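Local coordinates for zinc chaperone AztD (Citrobacter koseri, PDB 6CMK), which acts as a periplasmic zinc chaperone, binding zinc ions and passing one directly to the solute-binding protein AztC of the AztABCD transport system, at residues V301-V315 / P351-Y363. Numbering follows the deposited sequence. Where two conformers were deposited one is given.
Sequences VHFVVDPVRAKFAYV and PRPRIAVADNKIY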
ATOM      1  N   VAL B 301     -19.944 -22.460   4.909  1.00 16.49           N
ATOM      2  CA  VAL B 301     -18.800 -23.309   4.596  1.00 16.50           C
ATOM      3  C   VAL B 301     -17.488 -22.533   4.670  1.00 16.20           C
ATOM      4  O   VAL B 301     -16.495 -23.029   5.206  1.00 19.50           O
ATOM      5  CB  VAL B 301     -18.982 -23.941   3.196  1.00 16.75           C
ATOM      6  CG1 VAL B 301     -17.710 -24.683   2.756  1.00 21.03           C
ATOM      7  CG2 VAL B 301     -20.191 -24.886   3.176  1.00 19.88           C
ATOM      8  N   HIS B 302     -17.468 -21.317   4.129  1.00 15.25           N
ATOM      9  CA  HIS B 302     -16.239 -20.535   4.039  1.00 14.62           C
ATOM     10  C   HIS B 302     -16.596 -19.078   3.779  1.00 18.12           C
ATOM     11  O   HIS B 302     -17.675 -18.779   3.271  1.00 15.77           O
ATOM     12  CB  HIS B 302     -15.340 -21.073   2.918  1.00 14.77           C
ATOM     13  CG  HIS B 302     -13.948 -20.523   2.939  1.00 16.02           C
ATOM     14  ND1 HIS B 302     -13.340 -19.993   1.820  1.00 14.44           N
ATOM     15  CD2 HIS B 302     -13.051 -20.413   3.948  1.00 18.17           C
ATOM     16  CE1 HIS B 302     -12.117 -19.597   2.139  1.00 15.24           C
ATOM     17  NE2 HIS B 302     -11.920 -19.841   3.425  1.00 17.22           N
ATOM     18  N   PHE B 303     -15.696 -18.165   4.143  1.00 15.52           N
ATOM     19  CA  PHE B 303     -15.863 -16.793   3.690  1.00 13.15           C
ATOM     20  C   PHE B 303     -14.502 -16.139   3.475  1.00 12.62           C
ATOM     21  O   PHE B 303     -13.481 -16.583   4.007  1.00 14.51           O
ATOM     22  CB  PHE B 303     -16.772 -15.959   4.628  1.00 16.49           C
ATOM     23  CG  PHE B 303     -16.435 -15.989   6.122  1.00 13.42           C
ATOM     24  CD1 PHE B 303     -15.212 -16.401   6.623  1.00 16.36           C
ATOM     25  CD2 PHE B 303     -17.418 -15.587   7.024  1.00 13.50           C
ATOM     26  CE1 PHE B 303     -14.972 -16.392   7.998  1.00 18.80           C
ATOM     27  CE2 PHE B 303     -17.193 -15.579   8.384  1.00 17.35           C
ATOM     28  CZ  PHE B 303     -15.968 -15.979   8.875  1.00 18.48           C
ATOM     29  N   VAL B 304     -14.501 -15.110   2.618  1.00 13.27           N
ATOM     30  CA  VAL B 304     -13.305 -14.322   2.319  1.00 11.78           C
ATOM     31  C   VAL B 304     -13.748 -12.912   1.968  1.00 11.48           C
ATOM     32  O   VAL B 304     -14.886 -12.683   1.552  1.00 13.99           O
ATOM     33  CB  VAL B 304     -12.456 -14.878   1.143  1.00 17.38           C
ATOM     34  CG1 VAL B 304     -12.026 -16.330   1.357  1.00 31.50           C
ATOM     35  CG2 VAL B 304     -13.200 -14.731  -0.198  1.00 14.09           C
ATOM     36  N   VAL B 305     -12.821 -11.953   2.102  1.00 13.00           N
ATOM     37  CA  VAL B 305     -13.103 -10.592   1.672  1.00 12.68           C
ATOM     38  C   VAL B 305     -12.642 -10.419   0.228  1.00 15.10           C
ATOM     39  O   VAL B 305     -11.818 -11.172  -0.296  1.00 13.02           O
ATOM     40  CB  VAL B 305     -12.453  -9.526   2.593  1.00 13.93           C
ATOM     41  CG1 VAL B 305     -12.837  -9.766   4.054  1.00 15.17           C
ATOM     42  CG2 VAL B 305     -10.931  -9.477   2.420  1.00 14.32           C
ATOM     43  N   ASP B 306     -13.198  -9.416  -0.438  1.00 13.25           N
ATOM     44  CA  ASP B 306     -12.718  -9.038  -1.757  1.00 11.45           C
ATOM     45  C   ASP B 306     -11.653  -7.967  -1.558  1.00 12.52           C
ATOM     46  O   ASP B 306     -11.979  -6.874  -1.071  1.00 15.39           O
ATOM     47  CB  ASP B 306     -13.850  -8.521  -2.628  1.00 12.95           C
ATOM     48  CG  ASP B 306     -13.445  -8.369  -4.096  1.00 16.26           C
ATOM     49  OD1 ASP B 306     -12.329  -7.869  -4.375  1.00 16.03           O
ATOM     50  OD2 ASP B 306     -14.258  -8.731  -4.973  1.00 14.33           O
ATOM     51  N   PRO B 307     -10.384  -8.247  -1.859  1.00 14.54           N
ATOM     52  CA  PRO B 307      -9.328  -7.253  -1.617  1.00 16.78           C
ATOM     53  C   PRO B 307      -9.328  -6.118  -2.615  1.00 17.74           C
ATOM     54  O   PRO B 307      -8.783  -5.048  -2.311  1.00 16.63           O
ATOM     55  CB  PRO B 307      -8.042  -8.081  -1.730  1.00 18.54           C
ATOM     56  CG  PRO B 307      -8.398  -9.209  -2.642  1.00 22.79           C
ATOM     57  CD  PRO B 307      -9.849  -9.508  -2.401  1.00 20.45           C
ATOM     58  N   VAL B 308      -9.919  -6.321  -3.787  1.00 13.51           N
ATOM     59  CA  VAL B 308      -9.936  -5.324  -4.851  1.00 14.34           C
ATOM     60  C   VAL B 308     -11.163  -4.424  -4.748  1.00 16.87           C
ATOM     61  O   VAL B 308     -11.060  -3.199  -4.866  1.00 18.12           O
ATOM     62  CB  VAL B 308      -9.866  -6.040  -6.220  1.00 13.06           C
ATOM     63  CG1 VAL B 308      -9.966  -5.035  -7.365  1.00 22.24           C
ATOM     64  CG2 VAL B 308      -8.588  -6.845  -6.346  1.00 14.96           C
ATOM     65  N   ARG B 309     -12.347  -5.014  -4.558  1.00 14.14           N
ATOM     66  CA  ARG B 309     -13.590  -4.268  -4.373  1.00 16.70           C
ATOM     67  C   ARG B 309     -13.901  -4.274  -2.878  1.00 22.12           C
ATOM     68  O   ARG B 309     -14.561  -5.170  -2.355  1.00 17.88           O
ATOM     69  CB  ARG B 309     -14.716  -4.866  -5.210  1.00 13.82           C
ATOM     70  CG  ARG B 309     -14.463  -4.786  -6.711  1.00 20.07           C
ATOM     71  CD  ARG B 309     -15.034  -5.993  -7.447  1.00 17.27           C
ATOM     72  NE  ARG B 309     -14.180  -7.152  -7.190  1.00 18.31           N
ATOM     73  CZ  ARG B 309     -13.100  -7.463  -7.904  1.00 19.18           C
ATOM     74  NH1 ARG B 309     -12.754  -6.735  -8.973  1.00 18.44           N
ATOM     75  NH2 ARG B 309     -12.379  -8.518  -7.564  1.00 15.84           N
ATOM     76  N   ALA B 310     -13.435  -3.236  -2.189  1.00 15.71           N
ATOM     77  CA  ALA B 310     -13.468  -3.217  -0.732  1.00 13.94           C
ATOM     78  C   ALA B 310     -14.871  -3.264  -0.143  1.00 15.11           C
ATOM     79  O   ALA B 310     -15.011  -3.604   1.033  1.00 18.07           O
ATOM     80  CB  ALA B 310     -12.767  -1.961  -0.209  1.00 26.55           C
ATOM     81  N   LYS B 311     -15.906  -2.899  -0.895  1.00 18.68           N
ATOM     82  CA  LYS B 311     -17.238  -2.918  -0.313  1.00 22.40           C
ATOM     83  C   LYS B 311     -17.830  -4.322  -0.213  1.00 19.71           C
ATOM     84  O   LYS B 311     -18.925  -4.462   0.334  1.00 19.93           O
ATOM     85  CB  LYS B 311     -18.182  -2.028  -1.122  1.00 30.63           C
ATOM     86  CG  LYS B 311     -18.426  -2.480  -2.546  1.00 63.94           C
ATOM     87  CD  LYS B 311     -19.654  -1.817  -3.151  1.00 90.46           C
ATOM     88  CE  LYS B 311     -19.589  -0.299  -3.109  1.00 97.74           C
ATOM     89  NZ  LYS B 311     -20.890   0.283  -2.693  1.00 99.38           N
ATOM     90  N   PHE B 312     -17.148  -5.352  -0.709  1.00 16.48           N
ATOM     91  CA  PHE B 312     -17.739  -6.678  -0.826  1.00 17.26           C
ATOM     92  C   PHE B 312     -16.919  -7.733  -0.092  1.00 14.48           C
ATOM     93  O   PHE B 312     -15.692  -7.633   0.023  1.00 14.03           O
ATOM     94  CB  PHE B 312     -17.883  -7.083  -2.293  1.00 12.51           C
ATOM     95  CG  PHE B 312     -18.932  -6.295  -3.025  1.00 18.40           C
ATOM     96  CD1 PHE B 312     -20.254  -6.366  -2.634  1.00 17.20           C
ATOM     97  CD2 PHE B 312     -18.597  -5.480  -4.092  1.00 31.06           C
ATOM     98  CE1 PHE B 312     -21.228  -5.643  -3.289  1.00 26.46           C
ATOM     99  CE2 PHE B 312     -19.567  -4.751  -4.755  1.00 28.19           C
ATOM    100  CZ  PHE B 312     -20.885  -4.834  -4.352  1.00 35.16           C
ATOM    101  N   ALA B 313     -17.628  -8.754   0.395  1.00 15.39           N
ATOM    102  CA  ALA B 313     -17.038 -10.008   0.844  1.00 13.38           C
ATOM    103  C   ALA B 313     -17.904 -11.135   0.298  1.00 15.23           C
ATOM    104  O   ALA B 313     -18.979 -10.902  -0.247  1.00 14.99           O
ATOM    105  CB  ALA B 313     -16.946 -10.099   2.369  1.00 14.22           C
ATOM    106  N   TYR B 314     -17.428 -12.364   0.429  1.00 12.57           N
ATOM    107  CA  TYR B 314     -18.158 -13.514  -0.093  1.00 13.67           C
ATOM    108  C   TYR B 314     -18.266 -14.609   0.955  1.00 17.98           C
ATOM    109  O   TYR B 314     -17.314 -14.876   1.682  1.00 13.18           O
ATOM    110  CB  TYR B 314     -17.481 -14.079  -1.351  1.00 13.55           C
ATOM    111  CG  TYR B 314     -17.236 -12.992  -2.343  1.00 13.48           C
ATOM    112  CD1 TYR B 314     -18.297 -12.378  -2.988  1.00 18.78           C
ATOM    113  CD2 TYR B 314     -15.958 -12.526  -2.578  1.00 15.32           C
ATOM    114  CE1 TYR B 314     -18.075 -11.340  -3.859  1.00 18.85           C
ATOM    115  CE2 TYR B 314     -15.728 -11.495  -3.444  1.00 15.31           C
ATOM    116  CZ  TYR B 314     -16.785 -10.913  -4.086  1.00 14.87           C
ATOM    117  OH  TYR B 314     -16.547  -9.868  -4.949  1.00 18.02           O
ATOM    118  N   VAL B 315     -19.440 -15.231   1.026  0.67 15.50           N
ATOM    119  CA  VAL B 315     -19.673 -16.387   1.887  0.67 13.98           C
ATOM    120  C   VAL B 315     -20.162 -17.529   1.014  0.67 14.49           C
ATOM    121  O   VAL B 315     -21.050 -17.339   0.174  0.67 15.82           O
ATOM    122  CB  VAL B 315     -20.701 -16.097   2.994  0.67 15.04           C
ATOM    123  CG1 VAL B 315     -20.678 -17.218   4.035  0.67 14.68           C
ATOM    124  CG2 VAL B 315     -20.459 -14.755   3.638  0.67 18.29           C
ATOM    125  N   PRO B 351     -13.661 -32.757   2.762  1.00 26.35           N
ATOM    126  CA  PRO B 351     -13.345 -31.565   1.961  1.00 27.09           C
ATOM    127  C   PRO B 351     -14.609 -30.904   1.429  1.00 20.00           C
ATOM    128  O   PRO B 351     -15.563 -31.577   1.041  1.00 23.21           O
ATOM    129  CB  PRO B 351     -12.495 -32.129   0.816  1.00 36.46           C
ATOM    130  CG  PRO B 351     -12.892 -33.568   0.727  1.00 37.98           C
ATOM    131  CD  PRO B 351     -13.121 -33.982   2.146  1.00 34.36           C
ATOM    132  N   ARG B 352     -14.627 -29.581   1.376  1.00 22.78           N
ATOM    133  CA  ARG B 352     -15.630 -28.602   0.994  1.00 18.84           C
ATOM    134  C   ARG B 352     -15.004 -27.434   0.260  1.00 17.49           C
ATOM    135  O   ARG B 352     -13.806 -27.170   0.393  1.00 17.62           O
ATOM    136  CB  ARG B 352     -16.416 -28.095   2.207  1.00 24.09           C
ATOM    137  CG  ARG B 352     -17.082 -29.230   2.944  1.00 24.64           C
ATOM    138  CD  ARG B 352     -18.354 -28.812   3.641  1.00 45.83           C
ATOM    139  NE  ARG B 352     -18.861 -29.925   4.432  1.00 62.76           N
ATOM    140  CZ  ARG B 352     -18.295 -30.347   5.557  1.00 68.47           C
ATOM    141  NH1 ARG B 352     -17.208 -29.740   6.030  1.00 60.79           N
ATOM    142  NH2 ARG B 352     -18.811 -31.373   6.212  1.00 81.58           N
ATOM    143  N   PRO B 353     -15.803 -26.707  -0.517  1.00 17.67           N
ATOM    144  CA  PRO B 353     -15.291 -25.557  -1.272  1.00 16.62           C
ATOM    145  C   PRO B 353     -14.615 -24.492  -0.415  1.00 16.75           C
ATOM    146  O   PRO B 353     -14.967 -24.267   0.745  1.00 17.15           O
ATOM    147  CB  PRO B 353     -16.553 -25.012  -1.940  1.00 16.72           C
ATOM    148  CG  PRO B 353     -17.366 -26.246  -2.176  1.00 18.82           C
ATOM    149  CD  PRO B 353     -17.179 -27.049  -0.922  1.00 18.76           C
ATOM    150  N   ARG B 354     -13.641 -23.819  -1.034  1.00 15.98           N
ATOM    151  CA  ARG B 354     -12.965 -22.652  -0.481  1.00 14.77           C
ATOM    152  C   ARG B 354     -12.917 -21.579  -1.563  1.00 16.51           C
ATOM    153  O   ARG B 354     -12.824 -21.893  -2.756  1.00 16.92           O
ATOM    154  CB  ARG B 354     -11.540 -23.001   0.001  1.00 14.70           C
ATOM    155  CG  ARG B 354     -11.499 -24.049   1.136  1.00 16.18           C
ATOM    156  CD  ARG B 354     -12.079 -23.418   2.388  1.00 16.50           C
ATOM    157  NE  ARG B 354     -12.004 -24.251   3.586  1.00 21.64           N
ATOM    158  CZ  ARG B 354     -12.989 -24.997   4.065  1.00 28.57           C
ATOM    159  NH1 ARG B 354     -14.157 -25.063   3.442  1.00 20.40           N
ATOM    160  NH2 ARG B 354     -12.799 -25.688   5.184  1.00 24.47           N
ATOM    161  N   ILE B 355     -13.002 -20.309  -1.133  1.00 13.98           N
ATOM    162  CA  ILE B 355     -13.060 -19.142  -2.013  1.00 13.58           C
ATOM    163  C   ILE B 355     -11.711 -18.429  -2.022  1.00 17.89           C
ATOM    164  O   ILE B 355     -11.086 -18.248  -0.971  1.00 16.08           O
ATOM    165  CB  ILE B 355     -14.143 -18.137  -1.561  1.00 15.72           C
ATOM    166  CG1 ILE B 355     -15.460 -18.793  -1.131  1.00 17.53           C
ATOM    167  CG2 ILE B 355     -14.389 -17.119  -2.657  1.00 16.87           C
ATOM    168  CD1 ILE B 355     -16.319 -17.835  -0.279  1.00 20.82           C
ATOM    169  N   ALA B 356     -11.287 -17.975  -3.202  1.00 13.18           N
ATOM    170  CA  ALA B 356     -10.230 -16.972  -3.326  1.00 13.57           C
ATOM    171  C   ALA B 356     -10.646 -15.912  -4.337  1.00 14.11           C
ATOM    172  O   ALA B 356     -11.538 -16.122  -5.155  1.00 14.75           O
ATOM    173  CB  ALA B 356      -8.889 -17.586  -3.759  1.00 16.20           C
ATOM    174  N   VAL B 357      -9.974 -14.760  -4.282  1.00 11.66           N
ATOM    175  CA  VAL B 357     -10.228 -13.664  -5.216  1.00 11.48           C
ATOM    176  C   VAL B 357      -8.909 -13.240  -5.847  1.00 15.08           C
ATOM    177  O   VAL B 357      -7.921 -13.032  -5.139  1.00 14.70           O
ATOM    178  CB  VAL B 357     -10.887 -12.455  -4.524  1.00 13.05           C
ATOM    179  CG1 VAL B 357     -11.231 -11.384  -5.563  1.00 15.26           C
ATOM    180  CG2 VAL B 357     -12.136 -12.870  -3.765  1.00 18.13           C
ATOM    181  N   ALA B 358      -8.902 -13.092  -7.174  1.00 14.86           N
ATOM    182  CA  ALA B 358      -7.745 -12.583  -7.900  1.00 13.43           C
ATOM    183  C   ALA B 358      -8.237 -11.677  -9.015  1.00 14.34           C
ATOM    184  O   ALA B 358      -9.091 -12.081  -9.810  1.00 15.61           O
ATOM    185  CB  ALA B 358      -6.890 -13.709  -8.490  1.00 17.52           C
ATOM    186  N   ASP B 359      -7.692 -10.459  -9.071  1.00 12.27           N
ATOM    187  CA  ASP B 359      -8.008  -9.479 -10.118  1.00 13.76           C
ATOM    188  C   ASP B 359      -9.522  -9.278 -10.118  1.00 15.57           C
ATOM    189  O   ASP B 359     -10.080  -8.900  -9.076  1.00 17.02           O
ATOM    190  CB  ASP B 359      -7.404  -9.953 -11.444  1.00 20.36           C
ATOM    191  CG  ASP B 359      -7.216  -8.826 -12.438  1.00 34.06           C
ATOM    192  OD1 ASP B 359      -7.199  -7.650 -12.015  1.00 31.87           O
ATOM    193  OD2 ASP B 359      -7.091  -9.113 -13.644  1.00 29.17           O
ATOM    194  N   ASN B 360     -10.213  -9.521 -11.222  1.00 14.03           N
ATOM    195  CA  ASN B 360     -11.655  -9.310 -11.285  1.00 15.43           C
ATOM    196  C   ASN B 360     -12.416 -10.630 -11.321  1.00 15.67           C
ATOM    197  O   ASN B 360     -13.506 -10.715 -11.889  1.00 15.93           O
ATOM    198  CB  ASN B 360     -11.990  -8.447 -12.496  1.00 18.77           C
ATOM    199  CG  ASN B 360     -11.339  -7.076 -12.416  1.00 29.73           C
ATOM    200  OD1 ASN B 360     -11.101  -6.548 -11.320  1.00 22.58           O
ATOM    201  ND2 ASN B 360     -11.033  -6.496 -13.573  1.00 33.83           N
ATOM    202  N   LYS B 361     -11.847 -11.663 -10.704  1.00 15.45           N
ATOM    203  CA  LYS B 361     -12.415 -12.999 -10.727  1.00 14.78           C
ATOM    204  C   LYS B 361     -12.476 -13.575  -9.320  1.00 14.02           C
ATOM    205  O   LYS B 361     -11.638 -13.278  -8.456  1.00 14.18           O
ATOM    206  CB  LYS B 361     -11.596 -13.936 -11.623  1.00 14.41           C
ATOM    207  CG  LYS B 361     -11.683 -13.597 -13.090  1.00 18.55           C
ATOM    208  CD  LYS B 361     -10.681 -14.401 -13.891  1.00 35.20           C
ATOM    209  CE  LYS B 361     -10.989 -14.354 -15.378  1.00 50.32           C
ATOM    210  NZ  LYS B 361     -10.188 -15.350 -16.141  1.00 52.05           N
ATOM    211  N   ILE B 362     -13.476 -14.423  -9.118  1.00 18.69           N
ATOM    212  CA  ILE B 362     -13.664 -15.185  -7.894  1.00 15.57           C
ATOM    213  C   ILE B 362     -13.466 -16.657  -8.221  1.00 13.64           C
ATOM    214  O   ILE B 362     -13.927 -17.140  -9.263  1.00 15.19           O
ATOM    215  CB  ILE B 362     -15.061 -14.948  -7.290  1.00 16.42           C
ATOM    216  CG1 ILE B 362     -15.298 -13.451  -7.045  1.00 17.41           C
ATOM    217  CG2 ILE B 362     -15.196 -15.719  -5.979  1.00 16.09           C
ATOM    218  CD1 ILE B 362     -16.754 -13.127  -6.765  1.00 21.17           C
ATOM    219  N   TYR B 363     -12.774 -17.362  -7.332  1.00 13.47           N
ATOM    220  CA  TYR B 363     -12.386 -18.754  -7.539  1.00 15.68           C
ATOM    221  C   TYR B 363     -12.941 -19.599  -6.405  1.00 14.94           C
ATOM    222  O   TYR B 363     -12.746 -19.273  -5.230  1.00 16.78           O
ATOM    223  CB  TYR B 363     -10.861 -18.904  -7.607  1.00 15.11           C
ATOM    224  CG  TYR B 363     -10.249 -18.102  -8.711  1.00 13.64           C
ATOM    225  CD1 TYR B 363     -10.050 -16.734  -8.564  1.00 16.43           C
ATOM    226  CD2 TYR B 363      -9.916 -18.692  -9.924  1.00 15.35           C
ATOM    227  CE1 TYR B 363      -9.524 -15.982  -9.586  1.00 16.30           C
ATOM    228  CE2 TYR B 363      -9.377 -17.937 -10.953  1.00 18.81           C
ATOM    229  CZ  TYR B 363      -9.182 -16.583 -10.764  1.00 16.71           C
ATOM    230  OH  TYR B 363      -8.650 -15.810 -11.782  1.00 22.82           O
TER
HETATM  231  O   HOH W   1     -15.940 -26.037   5.516  1.00 33.88           O
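R309 reaches across to D359 and N360 in the turn 358-361. Its guanidinium, swung toward the turn by a kink at chi3 (-74°), donates in its own plane: NH2 to D359 O (2.8 Å, nearly straight) and NH1 to N360 OD1 (2.9 Å), whose amide stands steeply across it. D306 grips the same group at another edge: OD2 takes R309 NE (2.7 Å) in a salt bridge and Y314 OH on its anti lone pair, while OD1 accepts from V308 N (an Asx turn) and also from R309 N. At the other end, I355 N donates to H302 ND1 (3.0 Å, 171°), the donor sitting somewhat out of the imidazole plane. R354 CD lies over the centre of that ring, a CH-pi contact 3.5 Å from the centroid, and a water joins R354 NH1 to V301 O. Between these ends the contact is apolar. I355 CG2 meets V304 CG2 (3.6 Å), V357 touches P307 CD with CB and Y314 CE2 with CG2, and I362 CD1 sits over one face of the Y314 ring (3.8 Å from its centroid). Strands 301-305 and 355-358 run roughly parallel, 22° apart, as the innermost strands of consecutive four-stranded antiparallel sheets, the face-to-face blade packing of a beta propeller.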